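Local coordinates for protein dihydrofolate reductase (Moritella profunda, PDB 3IA4) that reduces 7,8-dihydrofolate to tetrahydrofolate with NADPH as the hydride donor, and is probably a key enzyme of folate metabolism, at residues 1-15 against 88-102. Sequence-based numbering, arbitrary orientation. Where two conformers were deposited one is given.
Sequences MIVSMIAALANNRVI and GDVEELMIIGGATIY. With NDP (NADPH dihydro-nicotinamide-adenine-dinucleotide phosphate), chain E.
Y102 OH donates a hydrogen bond to I6 O at 2.7 Å, approaching 23° out of the carbonyl plane. I15 CD1 sits at the ring edge, in plane, 3.7 Å from Y102 CE2. A7 CB comes in obliquely at the hydroxyl end. M5 SD lies at the ring edge, a Met-aromatic contact; the bend at chi3 (-50°) carries M5 CE to Y102 CD1. G97 CA lies over one ring face, offset toward its rim. Replacing Y102 with an alanine would probably leave I6 O without this donor and open a gap between M5, A7 and I15. I6 O also accepts a bond from the methotrexate amine.

Strands 2-9 and 92-97 run parallel, joined by five backbone hydrogen bonds. On the face that carries I2, S4, E92 and M94, S4 OG donates to the anti lone pair of E92 OE2 at 2.7 Å. That oxygen also forms a salt bridge with R111 and a hydrogen bond with Y113, and OE1 pairs with K39, so the buried carboxylate is probably charged.

By contrast with this tight, buried packing, the end at M1, D89 and E91 faces solvent. M1 SD rests on L93 CB, and a water bridges M1 N and V90 O.

At the other end A8 and I15 hold the nicotinamide amide, while G98 and the start of helix 99-105 bind the diphosphate. This is part of the NADPH site of the dihydrofolate reductase fold.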
ATOM      1  N   MET A   1      -6.124  16.844   4.745  1.00 26.04           N
ATOM      2  CA  MET A   1      -5.779  15.601   4.011  1.00 23.46           C
ATOM      3  C   MET A   1      -5.561  14.422   4.959  1.00 19.88           C
ATOM      4  O   MET A   1      -4.783  14.498   5.907  1.00 22.70           O
ATOM      5  CB  MET A   1      -4.518  15.791   3.151  1.00 24.81           C
ATOM      6  CG  MET A   1      -4.050  14.493   2.451  1.00 20.58           C
ATOM      7  SD  MET A   1      -2.520  14.876   1.564  1.00 40.89           S
ATOM      8  CE  MET A   1      -3.207  15.529   0.073  1.00 32.09           C
ATOM      9  N   ILE A   2      -6.281  13.348   4.724  1.00 19.56           N
ATOM     10  CA  ILE A   2      -6.115  12.132   5.515  1.00 16.21           C
ATOM     11  C   ILE A   2      -4.903  11.427   4.953  1.00 16.61           C
ATOM     12  O   ILE A   2      -4.779  11.346   3.715  1.00 17.10           O
ATOM     13  CB  ILE A   2      -7.375  11.273   5.323  1.00 17.88           C
ATOM     14  CG1 ILE A   2      -8.543  12.023   5.983  1.00 18.28           C
ATOM     15  CG2 ILE A   2      -7.204   9.873   5.865  1.00 16.69           C
ATOM     16  CD1 ILE A   2      -9.883  11.531   5.491  1.00 22.48           C
ATOM     17  N   VAL A   3      -3.998  10.981   5.825  1.00 13.42           N
ATOM     18  CA  VAL A   3      -2.873  10.165   5.381  1.00 13.83           C
ATOM     19  C   VAL A   3      -3.158   8.720   5.630  1.00 14.00           C
ATOM     20  O   VAL A   3      -3.355   8.307   6.764  1.00 13.22           O
ATOM     21  CB  VAL A   3      -1.566  10.565   6.110  1.00 16.16           C
ATOM     22  CG1 VAL A   3      -0.434   9.602   5.739  1.00 15.44           C
ATOM     23  CG2 VAL A   3      -1.244  11.999   5.737  1.00 21.08           C
ATOM     24  N   SER A   4      -3.326   7.969   4.555  1.00 11.54           N
ATOM     25  CA  SER A   4      -3.702   6.548   4.674  1.00 11.37           C
ATOM     26  C   SER A   4      -2.636   5.650   4.102  1.00 13.08           C
ATOM     27  O   SER A   4      -1.968   6.063   3.180  1.00 13.94           O
ATOM     28  CB  SER A   4      -5.021   6.305   3.911  1.00 12.08           C
ATOM     29  OG  SER A   4      -6.070   7.054   4.505  1.00 13.03           O
ATOM     30  N   MET A   5      -2.483   4.409   4.621  1.00 10.81           N
ATOM     31  CA  MET A   5      -1.590   3.467   3.991  1.00  9.14           C
ATOM     32  C   MET A   5      -2.435   2.242   3.675  1.00 10.72           C
ATOM     33  O   MET A   5      -3.369   1.915   4.432  1.00 11.68           O
ATOM     34  CB  MET A   5      -0.438   3.051   4.963  1.00  9.42           C
ATOM     35  CG  MET A   5       0.195   4.302   5.565  1.00  9.39           C
ATOM     36  SD  MET A   5       1.919   4.087   6.142  1.00 14.25           S
ATOM     37  CE  MET A   5       1.809   2.615   7.140  1.00 12.36           C
ATOM     38  N   ILE A   6      -2.132   1.596   2.583  1.00  9.99           N
ATOM     39  CA  ILE A   6      -2.927   0.425   2.121  1.00  9.38           C
ATOM     40  C   ILE A   6      -1.920  -0.671   1.845  1.00  9.11           C
ATOM     41  O   ILE A   6      -0.910  -0.436   1.183  1.00  8.87           O
ATOM     42  CB  ILE A   6      -3.813   0.718   0.876  1.00  8.86           C
ATOM     43  CG1 ILE A   6      -4.518  -0.589   0.482  1.00  9.85           C
ATOM     44  CG2 ILE A   6      -2.953   1.262  -0.286  1.00  8.61           C
ATOM     45  CD1 ILE A   6      -5.742  -0.386  -0.530  1.00 11.18           C
ATOM     46  N   ALA A   7      -2.189  -1.875   2.368  1.00  7.73           N
ATOM     47  CA  ALA A   7      -1.278  -3.011   2.172  1.00  7.92           C
ATOM     48  C   ALA A   7      -2.018  -4.313   2.300  1.00  6.71           C
ATOM     49  O   ALA A   7      -3.053  -4.355   2.986  1.00  9.64           O
ATOM     50  CB  ALA A   7      -0.194  -2.979   3.315  1.00  9.40           C
ATOM     51  N   ALA A   8      -1.469  -5.374   1.699  1.00  9.26           N
ATOM     52  CA  ALA A   8      -2.037  -6.717   1.885  1.00  9.68           C
ATOM     53  C   ALA A   8      -0.982  -7.557   2.658  1.00  8.83           C
ATOM     54  O   ALA A   8       0.166  -7.674   2.225  1.00  8.58           O
ATOM     55  CB  ALA A   8      -2.300  -7.370   0.532  1.00 10.22           C
ATOM     56  N   LEU A   9      -1.403  -8.079   3.801  1.00  9.25           N
ATOM     57  CA  LEU A   9      -0.480  -8.819   4.720  1.00  9.89           C
ATOM     58  C   LEU A   9      -0.850 -10.286   4.788  1.00  9.24           C
ATOM     59  O   LEU A   9      -1.974 -10.625   5.159  1.00  9.76           O
ATOM     60  CB  LEU A   9      -0.578  -8.319   6.142  1.00  9.62           C
ATOM     61  CG  LEU A   9       0.108  -6.972   6.551  1.00 10.90           C
ATOM     62  CD1 LEU A   9      -0.317  -5.817   5.603  1.00  9.27           C
ATOM     63  CD2 LEU A   9      -0.268  -6.701   8.055  1.00 10.52           C
ATOM     64  N   ALA A  10       0.109 -11.155   4.517  1.00  9.30           N
ATOM     65  CA  ALA A  10      -0.086 -12.555   4.912  1.00 10.93           C
ATOM     66  C   ALA A  10       0.249 -12.692   6.413  1.00 11.65           C
ATOM     67  O   ALA A  10       0.502 -11.691   7.116  1.00 11.03           O
ATOM     68  CB  ALA A  10       0.781 -13.435   4.057  1.00 10.82           C
ATOM     69  N   ASN A  11       0.284 -13.928   6.925  1.00 10.79           N
ATOM     70  CA  ASN A  11       0.563 -14.107   8.352  1.00 13.51           C
ATOM     71  C   ASN A  11       1.932 -13.507   8.704  1.00 10.38           C
ATOM     72  O   ASN A  11       2.831 -13.481   7.861  1.00 10.86           O
ATOM     73  CB  ASN A  11       0.548 -15.597   8.697  1.00 14.12           C
ATOM     74  CG  ASN A  11      -0.866 -16.194   8.637  1.00 18.44           C
ATOM     75  OD1 ASN A  11      -1.852 -15.471   8.697  1.00 20.14           O
ATOM     76  ND2 ASN A  11      -0.958 -17.528   8.577  1.00 18.79           N
ATOM     77  N   ASN A  12       2.060 -13.067   9.966  1.00 11.60           N
ATOM     78  CA  ASN A  12       3.303 -12.521  10.508  1.00 11.82           C
ATOM     79  C   ASN A  12       3.690 -11.241   9.711  1.00 11.38           C
ATOM     80  O   ASN A  12       4.870 -10.886   9.690  1.00 12.38           O
ATOM     81  CB  ASN A  12       4.426 -13.570  10.422  1.00 13.95           C
ATOM     82  CG  ASN A  12       4.037 -14.886  11.053  1.00 21.69           C
ATOM     83  OD1 ASN A  12       3.524 -14.887  12.156  1.00 23.44           O
ATOM     84  ND2 ASN A  12       4.158 -16.003  10.287  1.00 20.02           N
ATOM     85  N   ARG A  13       2.679 -10.540   9.147  1.00 10.21           N
ATOM     86  CA  ARG A  13       2.876  -9.248   8.425  1.00 10.60           C
ATOM     87  C   ARG A  13       3.736  -9.338   7.190  1.00  8.13           C
ATOM     88  O   ARG A  13       4.315  -8.364   6.730  1.00  9.64           O
ATOM     89  CB  ARG A  13       3.453  -8.123   9.363  1.00  8.96           C
ATOM     90  CG  ARG A  13       2.735  -8.082  10.671  1.00 12.57           C
ATOM     91  CD  ARG A  13       3.064  -6.695  11.380  1.00 10.81           C
ATOM     92  NE  ARG A  13       4.516  -6.439  11.637  1.00 12.18           N
ATOM     93  CZ  ARG A  13       5.191  -6.828  12.720  1.00 14.82           C
ATOM     94  NH1 ARG A  13       4.568  -7.492  13.698  1.00 19.11           N
ATOM     95  NH2 ARG A  13       6.459  -6.501  12.876  1.00 12.93           N
ATOM     96  N   VAL A  14       3.902 -10.558   6.645  1.00  9.89           N
ATOM     97  CA  VAL A  14       4.672 -10.625   5.379  1.00  7.35           C
ATOM     98  C   VAL A  14       3.959  -9.900   4.223  1.00  8.72           C
ATOM     99  O   VAL A  14       2.746 -10.099   4.007  1.00 10.92           O
ATOM    100  CB  VAL A  14       4.845 -12.138   4.903  1.00  6.90           C
ATOM    101  CG1 VAL A  14       5.470 -12.194   3.468  1.00  8.94           C
ATOM    102  CG2 VAL A  14       5.827 -12.856   5.822  1.00  8.77           C
ATOM    103  N   ILE A  15       4.713  -9.100   3.474  1.00  8.95           N
ATOM    104  CA  ILE A  15       4.129  -8.370   2.344  1.00  9.14           C
ATOM    105  C   ILE A  15       4.860  -8.628   1.039  1.00  9.72           C
ATOM    106  O   ILE A  15       4.310  -8.325  -0.014  1.00 11.66           O
ATOM    107  CB  ILE A  15       4.065  -6.837   2.564  1.00  7.96           C
ATOM    108  CG1 ILE A  15       5.460  -6.262   2.793  1.00 11.31           C
ATOM    109  CG2 ILE A  15       3.108  -6.530   3.688  1.00  9.08           C
ATOM    110  CD1 ILE A  15       5.417  -4.697   2.867  1.00 12.93           C
ATOM    111  N   GLY A  88      -1.017  17.681  -3.013  1.00 20.67           N
ATOM    112  CA  GLY A  88      -1.895  18.843  -3.021  1.00 21.85           C
ATOM    113  C   GLY A  88      -2.977  18.809  -1.931  1.00 26.48           C
ATOM    114  O   GLY A  88      -2.860  18.072  -0.952  1.00 31.50           O
ATOM    115  N   ASP A  89      -4.056  19.574  -2.088  1.00 23.01           N
ATOM    116  CA  ASP A  89      -5.027  19.651  -0.989  1.00 28.03           C
ATOM    117  C   ASP A  89      -6.110  18.616  -1.084  1.00 28.93           C
ATOM    118  O   ASP A  89      -7.255  18.967  -0.942  1.00 33.23           O
ATOM    119  CB  ASP A  89      -5.730  21.025  -0.991  1.00 29.76           C
ATOM    120  CG  ASP A  89      -4.971  22.075  -0.216  1.00 42.44           C
ATOM    121  OD1 ASP A  89      -4.920  21.970   1.055  1.00 44.60           O
ATOM    122  OD2 ASP A  89      -4.449  23.014  -0.883  1.00 42.47           O
ATOM    123  N   VAL A  90      -5.794  17.357  -1.382  1.00 21.47           N
ATOM    124  CA  VAL A  90      -6.839  16.373  -1.571  1.00 19.75           C
ATOM    125  C   VAL A  90      -7.456  15.833  -0.292  1.00 17.68           C
ATOM    126  O   VAL A  90      -6.973  16.077   0.811  1.00 20.41           O
ATOM    127  CB  VAL A  90      -6.274  15.150  -2.387  1.00 22.63           C
ATOM    128  CG1 VAL A  90      -5.930  15.583  -3.806  1.00 24.16           C
ATOM    129  CG2 VAL A  90      -5.071  14.586  -1.708  1.00 20.40           C
ATOM    130  N   GLU A  91      -8.527  15.060  -0.449  1.00 16.47           N
ATOM    131  CA  GLU A  91      -9.207  14.522   0.722  1.00 18.38           C
ATOM    132  C   GLU A  91      -8.287  13.516   1.427  1.00 18.42           C
ATOM    133  O   GLU A  91      -8.193  13.537   2.639  1.00 17.03           O
ATOM    134  CB  GLU A  91     -10.535  13.891   0.307  1.00 19.10           C
ATOM    135  CG  GLU A  91     -11.125  12.849   1.239  1.00 25.07           C
ATOM    136  CD  GLU A  91     -11.709  13.389   2.524  1.00 35.13           C
ATOM    137  OE1 GLU A  91     -12.207  14.566   2.580  1.00 37.26           O
ATOM    138  OE2 GLU A  91     -11.669  12.595   3.506  1.00 38.84           O
ATOM    139  N   GLU A  92      -7.589  12.692   0.628  1.00 16.17           N
ATOM    140  CA  GLU A  92      -6.866  11.529   1.193  1.00 15.34           C
ATOM    141  C   GLU A  92      -5.744  11.141   0.253  1.00 16.06           C
ATOM    142  O   GLU A  92      -5.961  11.013  -0.944  1.00 17.66           O
ATOM    143  CB  GLU A  92      -7.858  10.387   1.300  1.00 15.13           C
ATOM    144  CG  GLU A  92      -7.360   9.154   1.997  1.00 15.81           C
ATOM    145  CD  GLU A  92      -8.441   8.122   2.128  1.00 18.91           C
ATOM    146  OE1 GLU A  92      -9.403   8.148   1.316  1.00 21.00           O
ATOM    147  OE2 GLU A  92      -8.371   7.263   3.026  1.00 15.65           O
ATOM    148  N   LEU A  93      -4.561  10.927   0.833  1.00 15.23           N
ATOM    149  CA  LEU A  93      -3.357  10.487   0.141  1.00 14.79           C
ATOM    150  C   LEU A  93      -3.227   8.985   0.478  1.00 15.33           C
ATOM    151  O   LEU A  93      -3.470   8.618   1.636  1.00 16.88           O
ATOM    152  CB  LEU A  93      -2.223  11.303   0.752  1.00 15.44           C
ATOM    153  CG  LEU A  93      -0.751  11.118   0.585  1.00 24.41           C
ATOM    154  CD1 LEU A  93      -0.382   9.715   1.081  1.00 22.45           C
ATOM    155  CD2 LEU A  93      -0.512  11.310  -0.861  1.00 25.86           C
ATOM    156  N   MET A  94      -2.881   8.114  -0.488  1.00 11.52           N
ATOM    157  CA  MET A  94      -2.729   6.660  -0.186  1.00 12.16           C
ATOM    158  C   MET A  94      -1.277   6.236  -0.342  1.00 13.54           C
ATOM    159  O   MET A  94      -0.750   6.290  -1.445  1.00 12.60           O
ATOM    160  CB  MET A  94      -3.579   5.778  -1.126  1.00 14.25           C
ATOM    161  CG  MET A  94      -5.056   6.100  -1.208  1.00 13.94           C
ATOM    162  SD  MET A  94      -5.968   5.637   0.299  1.00 18.78           S
ATOM    163  CE  MET A  94      -5.934   3.865   0.131  1.00 16.36           C
ATOM    164  N   ILE A  95      -0.632   5.810   0.759  1.00 10.78           N
ATOM    165  CA  ILE A  95       0.719   5.226   0.694  1.00  9.81           C
ATOM    166  C   ILE A  95       0.581   3.748   0.358  1.00  9.85           C
ATOM    167  O   ILE A  95      -0.126   3.019   1.093  1.00 11.77           O
ATOM    168  CB  ILE A  95       1.412   5.407   2.042  1.00 12.68           C
ATOM    169  CG1 ILE A  95       1.619   6.930   2.395  1.00 13.61           C
ATOM    170  CG2 ILE A  95       2.715   4.601   2.071  1.00 13.74           C
ATOM    171  CD1 ILE A  95       2.741   7.603   1.659  1.00 23.08           C
ATOM    172  N   ILE A  96       1.179   3.309  -0.740  1.00  8.04           N
ATOM    173  CA  ILE A  96       0.864   1.963  -1.256  1.00 10.61           C
ATOM    174  C   ILE A  96       2.045   1.029  -1.123  1.00 10.03           C
ATOM    175  O   ILE A  96       2.040  -0.083  -1.660  1.00 10.71           O
ATOM    176  CB  ILE A  96       0.372   1.936  -2.717  1.00  9.00           C
ATOM    177  CG1 ILE A  96       1.456   2.403  -3.730  1.00 10.74           C
ATOM    178  CG2 ILE A  96      -0.868   2.842  -2.830  1.00  8.58           C
ATOM    179  CD1 ILE A  96       1.214   1.858  -5.102  1.00 10.44           C
ATOM    180  N   GLY A  97       3.092   1.505  -0.462  1.00 10.67           N
ATOM    181  CA  GLY A  97       4.236   0.638  -0.153  1.00 11.75           C
ATOM    182  C   GLY A  97       5.558   1.204  -0.662  1.00 13.03           C
ATOM    183  O   GLY A  97       5.570   2.251  -1.291  1.00 13.49           O
ATOM    184  N   GLY A  98       6.684   0.531  -0.419  1.00 12.13           N
ATOM    185  CA  GLY A  98       6.730  -0.811   0.167  1.00 10.12           C
ATOM    186  C   GLY A  98       7.130  -0.674   1.626  1.00 10.40           C
ATOM    187  O   GLY A  98       6.781   0.299   2.285  1.00 10.37           O
ATOM    188  N   ALA A  99       7.873  -1.666   2.141  1.00  9.53           N
ATOM    189  CA  ALA A  99       8.154  -1.644   3.608  1.00 10.46           C
ATOM    190  C   ALA A  99       8.829  -0.343   4.047  1.00 10.26           C
ATOM    191  O   ALA A  99       8.500   0.238   5.124  1.00 11.58           O
ATOM    192  CB  ALA A  99       9.064  -2.810   3.956  1.00 12.41           C
ATOM    193  N   THR A 100       9.813   0.146   3.276  1.00 11.37           N
ATOM    194  CA  THR A 100      10.529   1.289   3.821  0.57 12.55           C
ATOM    195  C   THR A 100       9.605   2.498   3.931  1.00 12.39           C
ATOM    196  O   THR A 100       9.691   3.284   4.896  1.00 11.68           O
ATOM    197  CB  THR A 100      11.789   1.723   3.033  0.57 14.27           C
ATOM    198  OG1 THR A 100      12.494   0.598   2.525  0.57 19.32           O
ATOM    199  CG2 THR A 100      12.677   2.405   3.977  0.57 10.16           C
ATOM    200  N   ILE A 101       8.665   2.640   2.998  1.00 11.11           N
ATOM    201  CA  ILE A 101       7.767   3.774   3.038  1.00 11.49           C
ATOM    202  C   ILE A 101       6.745   3.639   4.133  1.00 11.89           C
ATOM    203  O   ILE A 101       6.407   4.584   4.874  1.00 12.49           O
ATOM    204  CB  ILE A 101       7.039   3.932   1.698  1.00 12.61           C
ATOM    205  CG1 ILE A 101       8.099   4.034   0.563  1.00 10.80           C
ATOM    206  CG2 ILE A 101       6.192   5.158   1.794  1.00 18.99           C
ATOM    207  CD1 ILE A 101       9.182   5.070   0.741  1.00 16.55           C
ATOM    208  N   TYR A 102       6.228   2.441   4.258  1.00  8.99           N
ATOM    209  CA  TYR A 102       5.313   2.151   5.396  1.00  8.54           C
ATOM    210  C   TYR A 102       5.983   2.453   6.764  1.00  8.70           C
ATOM    211  O   TYR A 102       5.359   3.000   7.669  1.00 10.01           O
ATOM    212  CB  TYR A 102       4.872   0.669   5.431  1.00 10.43           C
ATOM    213  CG  TYR A 102       4.001   0.209   4.275  1.00  9.55           C
ATOM    214  CD1 TYR A 102       2.958   0.966   3.796  1.00  9.66           C
ATOM    215  CD2 TYR A 102       4.256  -1.033   3.710  1.00  8.76           C
ATOM    216  CE1 TYR A 102       2.150   0.514   2.780  1.00  7.43           C
ATOM    217  CE2 TYR A 102       3.454  -1.539   2.671  1.00  8.87           C
ATOM    218  CZ  TYR A 102       2.403  -0.769   2.238  1.00  8.77           C
ATOM    219  OH  TYR A 102       1.689  -1.306   1.205  1.00 10.29           O
TER
HETATM  220  PA  NDP E 163      10.072   0.405  -1.470  1.00 11.71           P
HETATM  221  O1A NDP E 163       9.664   1.020  -0.157  1.00 12.52           O
HETATM  222  O2A NDP E 163       9.063   0.088  -2.530  1.00 12.37           O
HETATM  223  O5B NDP E 163      11.252   1.266  -2.207  1.00 11.41           O
HETATM  224  C5B NDP E 163      12.371   1.718  -1.415  1.00 11.27           C
HETATM  225  C4B NDP E 163      13.145   2.677  -2.311  1.00 13.33           C
HETATM  226  O4B NDP E 163      12.446   3.928  -2.264  1.00 14.51           O
HETATM  227  C3B NDP E 163      14.507   3.053  -1.677  1.00 14.88           C
HETATM  228  O3B NDP E 163      15.484   2.069  -2.000  1.00 15.25           O
HETATM  229  C2B NDP E 163      14.791   4.438  -2.235  1.00 16.38           C
HETATM  230  O2B NDP E 163      15.018   4.395  -3.648  1.00 15.77           O
HETATM  231  C1B NDP E 163      13.398   5.022  -2.116  1.00 13.11           C
HETATM  232  N9A NDP E 163      13.157   5.740  -0.846  1.00 12.61           N
HETATM  233  C8A NDP E 163      12.755   5.181   0.306  1.00 16.73           C
HETATM  234  N7A NDP E 163      12.534   6.121   1.248  1.00 17.11           N
HETATM  235  C5A NDP E 163      12.788   7.326   0.666  1.00 15.82           C
HETATM  236  C6A NDP E 163      12.724   8.742   1.053  1.00 21.11           C
HETATM  237  N6A NDP E 163      12.385   9.146   2.321  1.00 17.89           N
HETATM  238  N1A NDP E 163      13.062   9.642   0.068  1.00 17.29           N
HETATM  239  C2A NDP E 163      13.386   9.336  -1.184  1.00 14.90           C
HETATM  240  N3A NDP E 163      13.459   8.071  -1.589  1.00 18.10           N
HETATM  241  C4A NDP E 163      13.167   7.056  -0.709  1.00 15.18           C
HETATM  242  O3  NDP E 163      10.963  -0.922  -1.221  1.00 11.59           O
HETATM  243  PN  NDP E 163      10.888  -2.228  -0.284  1.00 12.43           P
HETATM  244  O1N NDP E 163      10.897  -1.795   1.136  1.00 14.03           O
HETATM  245  O2N NDP E 163      11.926  -3.178  -0.761  1.00 14.24           O
HETATM  246  O5D NDP E 163       9.425  -2.780  -0.538  1.00 12.63           O
HETATM  247  C5D NDP E 163       9.160  -3.466  -1.753  1.00 12.17           C
HETATM  248  C4D NDP E 163       8.525  -4.818  -1.446  1.00 12.08           C
HETATM  249  O4D NDP E 163       7.159  -4.621  -0.923  1.00 12.16           O
HETATM  250  C3D NDP E 163       8.367  -5.731  -2.671  1.00 13.06           C
HETATM  251  O3D NDP E 163       8.574  -7.096  -2.258  1.00 15.61           O
HETATM  252  C2D NDP E 163       6.897  -5.575  -3.065  1.00 10.49           C
HETATM  253  O2D NDP E 163       6.352  -6.709  -3.784  1.00 14.26           O
HETATM  254  C1D NDP E 163       6.271  -5.445  -1.704  1.00 12.10           C
HETATM  255  N1N NDP E 163       4.987  -4.753  -1.664  1.00 13.82           N
HETATM  256  C2N NDP E 163       3.961  -5.385  -1.091  1.00 12.02           C
HETATM  257  C3N NDP E 163       2.765  -4.731  -0.927  1.00 10.14           C
HETATM  258  C7N NDP E 163       1.634  -5.479  -0.294  1.00 10.00           C
HETATM  259  O7N NDP E 163       0.627  -4.861  -0.016  1.00 10.91           O
HETATM  260  N7N NDP E 163       1.747  -6.759   0.075  1.00 10.06           N
HETATM  261  C4N NDP E 163       2.485  -3.308  -1.384  1.00 12.05           C
HETATM  262  C5N NDP E 163       3.713  -2.743  -1.916  1.00  8.88           C
HETATM  263  C6N NDP E 163       4.866  -3.472  -2.079  1.00 14.82           C
HETATM  264  P2B NDP E 163      16.374   5.018  -4.287  1.00 15.16           P
HETATM  265  O1X NDP E 163      16.045   5.076  -5.715  1.00 16.31           O
HETATM  266  O2X NDP E 163      16.572   6.292  -3.539  1.00 14.37           O
HETATM  267  O3X NDP E 163      17.465   4.066  -3.882  1.00 19.52           O
HETATM  268  O   HOH W   1      -7.809  18.184   2.390  1.00 25.78           O